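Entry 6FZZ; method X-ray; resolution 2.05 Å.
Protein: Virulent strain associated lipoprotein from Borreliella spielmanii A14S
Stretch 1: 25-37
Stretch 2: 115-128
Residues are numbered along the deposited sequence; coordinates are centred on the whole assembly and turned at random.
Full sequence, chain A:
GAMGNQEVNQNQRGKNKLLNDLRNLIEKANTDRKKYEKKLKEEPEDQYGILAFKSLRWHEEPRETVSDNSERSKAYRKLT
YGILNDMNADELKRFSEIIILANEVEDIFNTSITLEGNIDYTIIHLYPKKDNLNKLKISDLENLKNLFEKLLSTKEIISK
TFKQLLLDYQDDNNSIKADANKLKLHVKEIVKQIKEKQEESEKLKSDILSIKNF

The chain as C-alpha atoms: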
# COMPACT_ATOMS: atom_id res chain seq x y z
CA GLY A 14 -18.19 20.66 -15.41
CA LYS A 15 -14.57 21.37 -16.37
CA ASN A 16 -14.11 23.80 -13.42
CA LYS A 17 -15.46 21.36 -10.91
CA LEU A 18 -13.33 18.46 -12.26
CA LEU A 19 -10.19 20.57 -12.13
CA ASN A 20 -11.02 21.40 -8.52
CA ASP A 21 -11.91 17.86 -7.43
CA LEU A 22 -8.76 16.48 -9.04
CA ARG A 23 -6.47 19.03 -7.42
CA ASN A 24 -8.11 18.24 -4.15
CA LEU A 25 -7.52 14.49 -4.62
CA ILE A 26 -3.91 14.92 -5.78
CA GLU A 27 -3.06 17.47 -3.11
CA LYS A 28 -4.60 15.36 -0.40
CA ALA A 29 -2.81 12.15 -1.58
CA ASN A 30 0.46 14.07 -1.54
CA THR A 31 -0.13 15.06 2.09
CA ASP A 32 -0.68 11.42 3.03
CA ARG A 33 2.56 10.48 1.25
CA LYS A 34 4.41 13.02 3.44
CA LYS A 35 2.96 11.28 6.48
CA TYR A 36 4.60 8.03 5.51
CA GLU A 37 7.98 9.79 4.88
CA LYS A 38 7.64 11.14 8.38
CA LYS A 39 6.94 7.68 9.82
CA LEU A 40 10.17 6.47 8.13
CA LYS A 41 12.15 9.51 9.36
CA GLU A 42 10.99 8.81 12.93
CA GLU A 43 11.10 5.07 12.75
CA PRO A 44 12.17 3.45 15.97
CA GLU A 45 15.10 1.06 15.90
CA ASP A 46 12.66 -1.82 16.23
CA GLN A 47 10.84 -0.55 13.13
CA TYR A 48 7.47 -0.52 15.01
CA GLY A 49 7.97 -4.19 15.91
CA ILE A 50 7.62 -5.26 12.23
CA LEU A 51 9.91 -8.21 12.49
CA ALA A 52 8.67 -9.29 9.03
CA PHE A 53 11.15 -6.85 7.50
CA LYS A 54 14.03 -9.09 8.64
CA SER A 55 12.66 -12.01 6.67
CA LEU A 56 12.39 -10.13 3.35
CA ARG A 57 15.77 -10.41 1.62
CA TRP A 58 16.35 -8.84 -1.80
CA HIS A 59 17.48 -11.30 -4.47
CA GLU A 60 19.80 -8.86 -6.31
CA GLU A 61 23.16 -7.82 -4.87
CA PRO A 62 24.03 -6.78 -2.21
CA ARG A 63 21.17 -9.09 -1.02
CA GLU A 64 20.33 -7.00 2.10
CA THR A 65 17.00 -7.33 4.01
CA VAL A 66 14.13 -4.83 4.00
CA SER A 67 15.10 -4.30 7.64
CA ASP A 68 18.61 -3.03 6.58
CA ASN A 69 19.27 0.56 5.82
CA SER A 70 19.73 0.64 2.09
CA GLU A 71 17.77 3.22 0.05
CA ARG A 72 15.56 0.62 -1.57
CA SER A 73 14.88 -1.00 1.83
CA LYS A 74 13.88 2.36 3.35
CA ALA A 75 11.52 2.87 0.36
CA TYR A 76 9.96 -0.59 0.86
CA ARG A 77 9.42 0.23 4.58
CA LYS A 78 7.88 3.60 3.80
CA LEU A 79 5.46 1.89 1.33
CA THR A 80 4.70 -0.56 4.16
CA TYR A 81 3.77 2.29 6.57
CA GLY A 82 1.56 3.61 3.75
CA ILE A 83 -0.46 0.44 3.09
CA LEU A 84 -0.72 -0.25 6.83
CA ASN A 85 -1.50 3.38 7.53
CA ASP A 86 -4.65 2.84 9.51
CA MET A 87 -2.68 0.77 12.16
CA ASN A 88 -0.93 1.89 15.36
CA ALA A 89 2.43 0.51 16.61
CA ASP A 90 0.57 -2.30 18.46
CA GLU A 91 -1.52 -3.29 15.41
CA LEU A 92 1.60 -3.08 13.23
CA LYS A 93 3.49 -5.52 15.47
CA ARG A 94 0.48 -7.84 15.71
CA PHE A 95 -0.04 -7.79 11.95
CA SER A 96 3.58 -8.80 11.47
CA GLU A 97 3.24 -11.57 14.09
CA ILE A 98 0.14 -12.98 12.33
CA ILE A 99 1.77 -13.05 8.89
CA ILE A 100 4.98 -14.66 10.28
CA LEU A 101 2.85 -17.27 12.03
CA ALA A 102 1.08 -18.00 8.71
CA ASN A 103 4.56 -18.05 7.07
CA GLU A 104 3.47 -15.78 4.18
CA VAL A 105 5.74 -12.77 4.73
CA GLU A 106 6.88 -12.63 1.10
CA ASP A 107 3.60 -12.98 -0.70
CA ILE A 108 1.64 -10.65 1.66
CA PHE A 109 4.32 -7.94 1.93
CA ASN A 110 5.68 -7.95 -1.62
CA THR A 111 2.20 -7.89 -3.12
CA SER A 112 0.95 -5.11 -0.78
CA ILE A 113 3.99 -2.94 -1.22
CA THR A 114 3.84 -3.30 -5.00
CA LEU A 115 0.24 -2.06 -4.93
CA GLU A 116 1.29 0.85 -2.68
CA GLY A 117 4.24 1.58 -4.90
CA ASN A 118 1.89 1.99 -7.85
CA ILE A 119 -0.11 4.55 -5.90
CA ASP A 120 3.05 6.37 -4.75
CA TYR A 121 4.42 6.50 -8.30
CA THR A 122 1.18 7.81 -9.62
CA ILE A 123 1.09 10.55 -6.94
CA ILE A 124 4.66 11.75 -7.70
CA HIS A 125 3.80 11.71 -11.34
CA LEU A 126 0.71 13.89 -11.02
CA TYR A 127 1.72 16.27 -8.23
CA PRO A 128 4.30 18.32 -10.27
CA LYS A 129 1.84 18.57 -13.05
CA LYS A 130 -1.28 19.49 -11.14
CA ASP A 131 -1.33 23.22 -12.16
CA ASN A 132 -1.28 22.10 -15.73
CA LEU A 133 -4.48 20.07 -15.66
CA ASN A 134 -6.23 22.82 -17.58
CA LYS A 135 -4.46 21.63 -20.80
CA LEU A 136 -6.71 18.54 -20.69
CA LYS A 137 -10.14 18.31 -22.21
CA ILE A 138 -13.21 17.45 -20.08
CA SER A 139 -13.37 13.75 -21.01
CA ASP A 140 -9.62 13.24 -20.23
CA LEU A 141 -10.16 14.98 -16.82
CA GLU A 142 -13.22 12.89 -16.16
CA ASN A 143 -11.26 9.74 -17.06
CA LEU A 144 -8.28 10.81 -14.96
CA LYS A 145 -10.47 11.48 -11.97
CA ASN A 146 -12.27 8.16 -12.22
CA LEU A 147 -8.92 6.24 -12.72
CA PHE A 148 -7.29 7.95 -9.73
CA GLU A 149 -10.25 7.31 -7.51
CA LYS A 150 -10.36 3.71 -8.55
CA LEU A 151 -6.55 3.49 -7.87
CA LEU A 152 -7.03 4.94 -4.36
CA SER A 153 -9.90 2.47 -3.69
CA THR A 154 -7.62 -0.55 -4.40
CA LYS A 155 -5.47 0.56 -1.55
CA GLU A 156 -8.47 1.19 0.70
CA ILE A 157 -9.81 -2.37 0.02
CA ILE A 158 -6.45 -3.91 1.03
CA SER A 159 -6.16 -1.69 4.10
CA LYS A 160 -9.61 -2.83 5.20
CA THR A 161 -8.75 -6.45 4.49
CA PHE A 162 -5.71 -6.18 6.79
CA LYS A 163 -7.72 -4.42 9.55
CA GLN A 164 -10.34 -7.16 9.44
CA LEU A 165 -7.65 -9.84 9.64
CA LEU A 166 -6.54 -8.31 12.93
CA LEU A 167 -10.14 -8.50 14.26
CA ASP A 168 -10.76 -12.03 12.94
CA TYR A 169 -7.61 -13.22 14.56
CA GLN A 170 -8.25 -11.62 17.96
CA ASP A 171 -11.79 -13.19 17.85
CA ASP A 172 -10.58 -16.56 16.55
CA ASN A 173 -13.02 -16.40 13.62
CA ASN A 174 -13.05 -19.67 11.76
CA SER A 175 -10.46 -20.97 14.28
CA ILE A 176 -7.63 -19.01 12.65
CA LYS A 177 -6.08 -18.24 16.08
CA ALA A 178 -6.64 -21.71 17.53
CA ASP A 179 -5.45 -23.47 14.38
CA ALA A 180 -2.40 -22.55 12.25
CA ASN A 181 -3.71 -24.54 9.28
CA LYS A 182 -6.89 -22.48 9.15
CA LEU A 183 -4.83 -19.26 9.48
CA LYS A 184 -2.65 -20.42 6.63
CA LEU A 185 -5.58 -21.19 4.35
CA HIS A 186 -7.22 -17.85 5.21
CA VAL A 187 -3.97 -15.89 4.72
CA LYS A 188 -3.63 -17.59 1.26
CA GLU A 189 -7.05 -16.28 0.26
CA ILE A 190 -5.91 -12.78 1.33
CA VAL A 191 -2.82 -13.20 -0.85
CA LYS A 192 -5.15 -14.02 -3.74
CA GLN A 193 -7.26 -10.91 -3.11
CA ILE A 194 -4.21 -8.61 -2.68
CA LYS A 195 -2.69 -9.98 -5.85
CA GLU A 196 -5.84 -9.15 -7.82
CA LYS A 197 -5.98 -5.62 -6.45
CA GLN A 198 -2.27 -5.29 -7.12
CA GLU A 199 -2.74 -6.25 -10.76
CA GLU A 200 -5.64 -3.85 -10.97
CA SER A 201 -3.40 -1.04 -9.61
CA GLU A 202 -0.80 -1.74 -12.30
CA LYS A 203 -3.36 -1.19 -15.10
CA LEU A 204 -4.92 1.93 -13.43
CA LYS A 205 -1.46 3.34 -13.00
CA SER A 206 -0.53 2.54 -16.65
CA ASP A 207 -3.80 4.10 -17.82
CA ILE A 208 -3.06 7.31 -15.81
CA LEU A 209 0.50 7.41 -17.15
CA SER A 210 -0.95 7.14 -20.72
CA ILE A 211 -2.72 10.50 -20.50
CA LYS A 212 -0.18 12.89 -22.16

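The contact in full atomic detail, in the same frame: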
# COMPACT_ATOMS: atom_id res chain seq x y z
N LEU A 25 -7.97 15.90 -4.78
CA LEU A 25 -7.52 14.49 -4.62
C LEU A 25 -5.98 14.33 -4.59
O LEU A 25 -5.40 13.63 -3.76
CB LEU A 25 -8.08 13.66 -5.77
CG LEU A 25 -9.55 13.27 -5.67
CD1 LEU A 25 -10.13 12.87 -7.04
CD2 LEU A 25 -9.64 12.12 -4.65
N ILE A 26 -5.34 14.99 -5.56
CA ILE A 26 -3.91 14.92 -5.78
C ILE A 26 -3.20 15.60 -4.62
O ILE A 26 -2.26 15.04 -4.02
CB ILE A 26 -3.51 15.54 -7.13
CG1 ILE A 26 -4.09 14.67 -8.25
CG2 ILE A 26 -2.03 15.74 -7.20
CD1 ILE A 26 -4.05 15.35 -9.60
N GLU A 27 -3.70 16.78 -4.21
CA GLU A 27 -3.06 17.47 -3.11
C GLU A 27 -3.23 16.71 -1.83
O GLU A 27 -2.31 16.62 -1.03
CB GLU A 27 -3.44 18.99 -3.05
CG GLU A 27 -3.03 19.69 -4.37
CD GLU A 27 -3.06 21.24 -4.31
OE1 GLU A 27 -2.70 21.77 -3.23
OE2 GLU A 27 -3.43 21.92 -5.33
N LYS A 28 -4.38 16.08 -1.62
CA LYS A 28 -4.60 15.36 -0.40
C LYS A 28 -3.78 14.03 -0.33
O LYS A 28 -3.27 13.60 0.75
CB LYS A 28 -6.10 15.08 -0.28
CG LYS A 28 -6.51 13.91 0.63
CD LYS A 28 -6.26 14.17 2.11
CE LYS A 28 -7.00 13.12 2.93
NZ LYS A 28 -6.54 13.08 4.34
N ALA A 29 -3.64 13.37 -1.48
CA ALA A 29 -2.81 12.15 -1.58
C ALA A 29 -1.33 12.45 -1.29
O ALA A 29 -0.62 11.63 -0.61
CB ALA A 29 -2.94 11.55 -2.97
N ASN A 30 -0.90 13.58 -1.80
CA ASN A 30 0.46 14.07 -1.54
C ASN A 30 0.74 14.36 -0.07
O ASN A 30 1.80 13.96 0.50
CB ASN A 30 0.83 15.26 -2.43
CG ASN A 30 2.32 15.58 -2.36
OD1 ASN A 30 3.12 14.77 -2.77
ND2 ASN A 30 2.68 16.69 -1.75
N THR A 31 -0.25 14.93 0.62
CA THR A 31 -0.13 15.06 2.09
C THR A 31 -0.01 13.74 2.83
O THR A 31 0.85 13.59 3.73
CB THR A 31 -1.34 15.84 2.69
OG1 THR A 31 -1.23 17.13 2.20
CG2 THR A 31 -1.28 15.91 4.21
N ASP A 32 -0.85 12.77 2.47
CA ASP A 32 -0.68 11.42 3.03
C ASP A 32 0.71 10.88 2.77
O ASP A 32 1.33 10.39 3.70
CB ASP A 32 -1.71 10.42 2.53
CG ASP A 32 -3.12 10.75 3.03
OD1 ASP A 32 -3.25 11.46 4.04
OD2 ASP A 32 -4.10 10.32 2.39
N ARG A 33 1.21 10.98 1.53
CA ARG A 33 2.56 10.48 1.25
C ARG A 33 3.58 11.07 2.21
O ARG A 33 4.51 10.37 2.64
CB ARG A 33 3.01 10.78 -0.19
CG ARG A 33 4.39 10.23 -0.41
CD ARG A 33 4.91 10.44 -1.81
NE ARG A 33 5.98 9.48 -2.20
CZ ARG A 33 7.23 9.78 -2.58
NH1 ARG A 33 7.70 11.04 -2.49
NH2 ARG A 33 8.05 8.82 -3.06
N LYS A 34 3.43 12.35 2.54
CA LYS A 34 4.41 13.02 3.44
C LYS A 34 4.36 12.43 4.87
O LYS A 34 5.38 12.27 5.55
CB LYS A 34 4.21 14.55 3.46
CG LYS A 34 4.70 15.22 2.20
CD LYS A 34 4.16 16.64 2.07
CE LYS A 34 5.25 17.64 1.66
NZ LYS A 34 4.76 18.51 0.57
N LYS A 35 3.17 12.04 5.28
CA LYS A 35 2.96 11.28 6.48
C LYS A 35 3.80 10.00 6.61
O LYS A 35 4.42 9.69 7.64
CB LYS A 35 1.49 10.94 6.59
CG LYS A 35 0.92 11.00 8.00
CD LYS A 35 -0.63 10.92 7.94
CE LYS A 35 -1.13 9.58 7.39
NZ LYS A 35 -2.60 9.38 7.63
N TYR A 36 3.79 9.23 5.57
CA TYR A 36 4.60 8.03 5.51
C TYR A 36 6.09 8.29 5.51
O TYR A 36 6.79 7.49 6.09
CB TYR A 36 4.20 7.23 4.27
CG TYR A 36 2.70 7.08 4.17
CD1 TYR A 36 1.91 6.98 5.31
CD2 TYR A 36 2.07 7.09 2.91
CE1 TYR A 36 0.52 6.90 5.20
CE2 TYR A 36 0.70 6.93 2.78
CZ TYR A 36 -0.08 6.90 3.91
OH TYR A 36 -1.43 6.77 3.76
N GLU A 37 6.55 9.38 4.86
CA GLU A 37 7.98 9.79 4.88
C GLU A 37 8.35 10.13 6.28
O GLU A 37 9.40 9.78 6.74
CB GLU A 37 8.30 10.98 3.97
CG GLU A 37 8.26 10.67 2.48
CD GLU A 37 8.06 11.93 1.66
OE1 GLU A 37 8.28 13.01 2.19
OE2 GLU A 37 7.67 11.87 0.49
N LEU A 115 1.46 -2.81 -4.76
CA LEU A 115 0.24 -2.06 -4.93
C LEU A 115 0.47 -0.59 -4.44
O LEU A 115 0.26 0.38 -5.16
CB LEU A 115 -0.92 -2.76 -4.18
CG LEU A 115 -2.30 -2.07 -4.31
CD1 LEU A 115 -3.40 -2.97 -3.78
CD2 LEU A 115 -2.35 -0.76 -3.53
N GLU A 116 1.03 -0.46 -3.23
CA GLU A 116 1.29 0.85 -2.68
C GLU A 116 2.25 1.64 -3.54
O GLU A 116 2.07 2.85 -3.76
CB GLU A 116 1.78 0.77 -1.27
CG GLU A 116 1.82 2.13 -0.63
CD GLU A 116 0.48 2.59 -0.08
OE1 GLU A 116 -0.48 1.79 -0.00
OE2 GLU A 116 0.43 3.75 0.34
N GLY A 117 3.25 0.95 -4.08
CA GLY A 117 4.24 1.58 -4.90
C GLY A 117 3.62 2.11 -6.17
O GLY A 117 4.09 3.08 -6.71
N ASN A 118 2.54 1.50 -6.64
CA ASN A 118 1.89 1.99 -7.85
C ASN A 118 1.16 3.27 -7.54
O ASN A 118 1.07 4.18 -8.36
CB ASN A 118 0.96 0.94 -8.48
CG ASN A 118 1.72 -0.21 -9.11
OD1 ASN A 118 2.87 -0.03 -9.52
ND2 ASN A 118 1.08 -1.40 -9.22
N ILE A 119 0.55 3.31 -6.38
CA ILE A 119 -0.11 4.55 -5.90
C ILE A 119 0.90 5.68 -5.71
O ILE A 119 0.67 6.80 -6.15
CB ILE A 119 -0.91 4.29 -4.61
CG1 ILE A 119 -2.14 3.49 -5.00
CG2 ILE A 119 -1.31 5.60 -3.94
CD1 ILE A 119 -2.90 2.88 -3.87
N ASP A 120 1.97 5.38 -5.03
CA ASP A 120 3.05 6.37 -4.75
C ASP A 120 3.61 6.96 -6.04
O ASP A 120 3.77 8.18 -6.16
CB ASP A 120 4.17 5.68 -4.00
CG ASP A 120 5.17 6.68 -3.43
OD1 ASP A 120 4.82 7.44 -2.51
OD2 ASP A 120 6.24 6.81 -3.99
N TYR A 121 3.90 6.09 -7.01
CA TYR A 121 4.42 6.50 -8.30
C TYR A 121 3.44 7.38 -9.03
O TYR A 121 3.81 8.38 -9.63
CB TYR A 121 4.79 5.28 -9.16
CG TYR A 121 5.55 5.64 -10.42
CD1 TYR A 121 6.92 5.73 -10.41
CD2 TYR A 121 4.88 5.86 -11.60
CE1 TYR A 121 7.65 6.06 -11.58
CE2 TYR A 121 5.56 6.22 -12.78
CZ TYR A 121 6.95 6.30 -12.78
OH TYR A 121 7.65 6.62 -13.98
N THR A 122 2.17 7.00 -9.00
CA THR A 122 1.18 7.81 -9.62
C THR A 122 1.09 9.21 -8.95
O THR A 122 0.95 10.20 -9.65
CB THR A 122 -0.20 7.10 -9.62
OG1 THR A 122 -0.05 5.81 -10.27
CG2 THR A 122 -1.23 7.90 -10.41
N ILE A 123 1.20 9.27 -7.62
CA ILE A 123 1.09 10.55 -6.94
C ILE A 123 2.27 11.46 -7.31
O ILE A 123 2.03 12.61 -7.73
CB ILE A 123 0.94 10.40 -5.43
CG1 ILE A 123 -0.36 9.70 -5.12
CG2 ILE A 123 0.97 11.79 -4.81
CD1 ILE A 123 -0.42 9.13 -3.70
N ILE A 124 3.51 10.92 -7.30
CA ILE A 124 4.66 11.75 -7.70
C ILE A 124 4.65 12.14 -9.15
O ILE A 124 5.19 13.18 -9.52
CB ILE A 124 6.01 11.15 -7.28
CG1 ILE A 124 6.32 9.86 -8.00
CG2 ILE A 124 6.01 10.86 -5.78
CD1 ILE A 124 7.48 9.14 -7.36
N HIS A 125 4.00 11.33 -9.98
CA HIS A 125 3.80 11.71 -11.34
C HIS A 125 2.85 12.90 -11.54
O HIS A 125 3.07 13.78 -12.41
CB HIS A 125 3.20 10.54 -12.07
CG HIS A 125 2.98 10.82 -13.49
ND1 HIS A 125 4.02 10.92 -14.39
CD2 HIS A 125 1.85 10.99 -14.19
CE1 HIS A 125 3.54 11.21 -15.58
NE2 HIS A 125 2.22 11.20 -15.50
N LEU A 126 1.76 12.88 -10.81
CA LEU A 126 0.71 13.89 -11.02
C LEU A 126 0.97 15.22 -10.31
O LEU A 126 0.59 16.31 -10.83
CB LEU A 126 -0.65 13.30 -10.57
CG LEU A 126 -1.27 12.18 -11.41
CD1 LEU A 126 -2.57 11.67 -10.78
CD2 LEU A 126 -1.62 12.68 -12.80
N TYR A 127 1.54 15.14 -9.11
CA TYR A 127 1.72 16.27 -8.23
C TYR A 127 2.43 17.47 -8.92
O TYR A 127 1.84 18.60 -8.93
CB TYR A 127 2.25 15.88 -6.85
CG TYR A 127 2.31 17.10 -5.92
CD1 TYR A 127 1.18 17.54 -5.23
CD2 TYR A 127 3.49 17.84 -5.78
CE1 TYR A 127 1.21 18.68 -4.41
CE2 TYR A 127 3.54 18.99 -4.96
CZ TYR A 127 2.40 19.39 -4.27
OH TYR A 127 2.41 20.56 -3.52
N PRO A 128 3.55 17.22 -9.62
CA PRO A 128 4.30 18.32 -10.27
C PRO A 128 3.57 18.89 -11.40
O PRO A 128 3.89 19.98 -11.85
CB PRO A 128 5.61 17.67 -10.74
CG PRO A 128 5.72 16.42 -9.91
CD PRO A 128 4.33 15.96 -9.60
O HOH W 1 -0.45 20.51 -1.96

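Residues 25-37 form part of one long helix. Residues from 115 on belong to another helix, and Tyr 127 and Pro 128 are in a 3-10 segment. The two helix axes approach to 9.8 Å, and their N-to-C directions make an angle of 122°. The two helices of the one chain cross obliquely, with opposed components of direction: Ile 26 lies near Tyr 127, Asn 30 near Ile 123, and Arg 33 near Asp 120. Together the two stretches bury 581 Å².

The apolar contacts are carried by Ile 26, Ala 29, Ile 123 and Leu 126. All four are buried, and their CA-to-CB bonds point toward the opposing stretch. Ala 29 CB lies 3.6 Å from Ile 123 CD1; the short methyl lets the longer isoleucine side chain reach close to the first helix. Ile 123 CG2 also packs 4.0 Å from the backbone Asn 30 N. That nitrogen is already bonded to Ile 26 O within its helix, so the methyl leaves no donor unpaired. Ile 26 uses both branches. Its CD1 is 4.1 Å from Leu 126 CB, and its CG2 is 4.2 Å from Tyr 127 CD1.

Tyr 127 has the largest covered area of the second stretch, 89 Å². Its CA-to-CB bond points sideways, and the long axis of the ring runs across the first helix direction. Ile 26 CG2 sits at the ring edge, while Asn 30 ND2 lies over one face. Asn 30 CB is 3.6 Å from Tyr 127 CD1, so the asparagine contributes carbon packing as well as a polar end. Further out, Glu 27 CG is 4.4 Å from Tyr 127 CE1. A water links the polar ends of this pair: it donates to Glu 27 OE1 at 2.9 Å and is hydrogen-bonded to Tyr 127 OH at 3.3 Å.

The charged contact is a two-pronged salt bridge. Arg 33 NE donates to Asp 120 OD1 at a very short 2.4 Å, and Arg 33 NH2 donates to Asp 120 OD2 at 2.9 Å. The arginine is extended, with chi1, chi2 and chi3 all t. The Asp 120 CA-to-CB bond points sideways, but the end of the side chain comes nearer and meets the guanidinium at its edge. Ile 124 CG2 covers one guanidinium face, 3.6 Å from Arg 33 CZ. Within the first helix, Arg 33 NH1 forms a salt bridge with Glu 37 OE2 at 3.1 Å. The arginine thus meets two acidic side chains.

Beyond this, the buried Tyr 36 approaches Glu 116, with Tyr 36 CE2 4.0 Å from Glu 116 OE2. Tyr 36 OH and Glu 116 OE2 each find hydrogen bonds elsewhere in the structure.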